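Local structure of G protein coupled receptor (Arabidopsis thaliana, 3T33) at residues A[93-96]-A[97-101]. The protein is a zinc-binding LanC-like protein that may play a role in abscisic acid signalling. Sequence-based numbering, arbitrary orientation.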
loop_
_atom_site.group_PDB
_atom_site.type_symbol
_atom_site.label_atom_id
_atom_site.label_comp_id
_atom_site.label_asym_id
_atom_site.label_seq_id
_atom_site.Cartn_x
_atom_site.Cartn_y
_atom_site.Cartn_z
ATOM N N LYS A 93 7.214 -6.198 -9.661
ATOM C CA LYS A 93 6.992 -7.083 -8.530
ATOM C C LYS A 93 7.101 -8.560 -8.983
ATOM O O LYS A 93 7.637 -9.431 -8.275
ATOM C CB LYS A 93 5.583 -6.834 -8.016
ATOM C CG LYS A 93 5.155 -7.813 -6.980
ATOM C CD LYS A 93 5.339 -7.278 -5.554
ATOM C CE LYS A 93 6.498 -7.821 -4.927
ATOM N NZ LYS A 93 6.792 -7.070 -3.660
ATOM N N SER A 94 6.613 -8.834 -10.171
ATOM C CA SER A 94 6.683 -10.170 -10.719
ATOM C C SER A 94 8.098 -10.554 -11.056
ATOM O O SER A 94 8.523 -11.694 -10.874
ATOM C CB SER A 94 5.856 -10.233 -11.980
ATOM O OG SER A 94 5.877 -11.550 -12.465
ATOM N N TYR A 95 8.832 -9.615 -11.598
ATOM C CA TYR A 95 10.222 -9.877 -11.781
ATOM C C TYR A 95 10.892 -10.155 -10.404
ATOM O O TYR A 95 11.727 -11.041 -10.297
ATOM C CB TYR A 95 10.894 -8.684 -12.517
ATOM C CG TYR A 95 12.365 -8.665 -12.336
ATOM C CD1 TYR A 95 13.181 -9.643 -12.940
ATOM C CD2 TYR A 95 12.946 -7.740 -11.484
ATOM C CE1 TYR A 95 14.578 -9.664 -12.699
ATOM C CE2 TYR A 95 14.289 -7.733 -11.246
ATOM C CZ TYR A 95 15.111 -8.690 -11.861
ATOM O OH TYR A 95 16.461 -8.654 -11.599
ATOM N N GLN A 96 10.571 -9.373 -9.376
ATOM C CA GLN A 96 11.257 -9.497 -8.087
ATOM C C GLN A 96 11.026 -10.906 -7.515
ATOM O O GLN A 96 11.880 -11.432 -6.779
ATOM C CB GLN A 96 10.681 -8.498 -7.082
ATOM C CG GLN A 96 11.269 -7.090 -7.053
ATOM C CD GLN A 96 10.759 -6.300 -5.770
ATOM O OE1 GLN A 96 9.536 -6.270 -5.467
ATOM N NE2 GLN A 96 11.702 -5.692 -5.013
ATOM N N VAL A 97 9.847 -11.471 -7.828
ATOM C CA VAL A 97 9.420 -12.752 -7.298
ATOM C C VAL A 97 9.953 -13.907 -8.178
ATOM O O VAL A 97 10.441 -14.885 -7.644
ATOM C CB VAL A 97 7.868 -12.852 -7.176
ATOM C CG1 VAL A 97 7.442 -14.232 -6.708
ATOM C CG2 VAL A 97 7.347 -11.871 -6.177
ATOM N N THR A 98 9.851 -13.774 -9.503
ATOM C CA THR A 98 10.083 -14.880 -10.399
ATOM C C THR A 98 11.481 -14.783 -10.973
ATOM O O THR A 98 11.994 -15.758 -11.473
ATOM C CB THR A 98 9.091 -14.905 -11.608
ATOM O OG1 THR A 98 9.308 -13.770 -12.482
ATOM C CG2 THR A 98 7.630 -14.941 -11.186
ATOM N N ARG A 99 12.096 -13.596 -10.919
ATOM C CA ARG A 99 13.299 -13.287 -11.706
ATOM C C ARG A 99 13.149 -13.502 -13.226
ATOM O O ARG A 99 14.130 -13.672 -13.904
ATOM C CB ARG A 99 14.547 -14.049 -11.209
ATOM C CG ARG A 99 14.877 -14.058 -9.686
ATOM C CD ARG A 99 14.497 -12.826 -8.953
ATOM N NE ARG A 99 15.465 -11.751 -9.104
ATOM C CZ ARG A 99 15.668 -10.827 -8.165
ATOM N NH1 ARG A 99 14.982 -10.869 -7.015
ATOM N NH2 ARG A 99 16.572 -9.875 -8.362
ATOM N N ASN A 100 11.929 -13.534 -13.751
ATOM C CA ASN A 100 11.688 -13.502 -15.217
ATOM C C ASN A 100 12.140 -12.127 -15.819
ATOM O O ASN A 100 11.481 -11.098 -15.586
ATOM C CB ASN A 100 10.185 -13.709 -15.448
ATOM C CG ASN A 100 9.815 -14.090 -16.891
ATOM O OD1 ASN A 100 10.577 -13.878 -17.842
ATOM N ND2 ASN A 100 8.606 -14.658 -17.044
ATOM N N GLU A 101 13.252 -12.126 -16.572
ATOM C CA GLU A 101 13.832 -10.889 -17.114
ATOM C C GLU A 101 12.920 -10.319 -18.166
ATOM O O GLU A 101 13.000 -9.131 -18.454
ATOM C CB GLU A 101 15.275 -11.030 -17.665
ATOM C CG GLU A 101 16.313 -11.864 -16.792
ATOM C CD GLU A 101 17.079 -11.093 -15.652
ATOM O OE1 GLU A 101 17.303 -9.840 -15.752
ATOM O OE2 GLU A 101 17.498 -11.783 -14.660
#
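The carbonyl oxygen of Ser94 is gripped twice by Thr98, whose backbone N lies 2.8 Å and whose hydroxyl OG1 lies 2.7 Å from Ser94 O. The two donors arrive from opposite faces of the carbonyl plane, the hydroxyl standing 41° out of it. With chi1 at 67°, OG1 sits between the backbone N and carbonyl carbon of Thr98, and from there it both donates back to Ser94 O and accepts from the backbone N of Asn100, at 2.9 Å from Asn100 N to Thr98 OG1. This second bond closes an ST turn over the C-terminal end of helix 84-98. Arg99 leaves the helix with positive phi, yet its N still donates to Tyr95 O at 2.7 Å, and Asn100 then serves as N-cap of helix 101-118, its OD1 taking the N-H of Asp102. The corner thus joins two successive helices of this all-helical LanC-like fold, and Ser94 OG is hydrogen-bonded to the carboxylate of Asp103 in the second helix. The Tyr95 ring turns its edge to the backbone of Asn100, where Tyr95 CD1 lies 3.5 Å from Asn100 O, while Leu104 packs against the ring from the next helix. The Arg99 chain, bent at chi2 and chi3, folds back so that Tyr95 CE2 lies over one face of its guanidinium, the two planes 55° apart. Arg99 NH1 makes a weak hydrogen bond to Gln96 O at 3.2 Å. Val97 N donates to Lys93 O at 3.0 Å, and Val97 CG2 packs against the same oxygen, while the ammonium of Lys93 forms a salt bridge with Asp401 of helix 392-402.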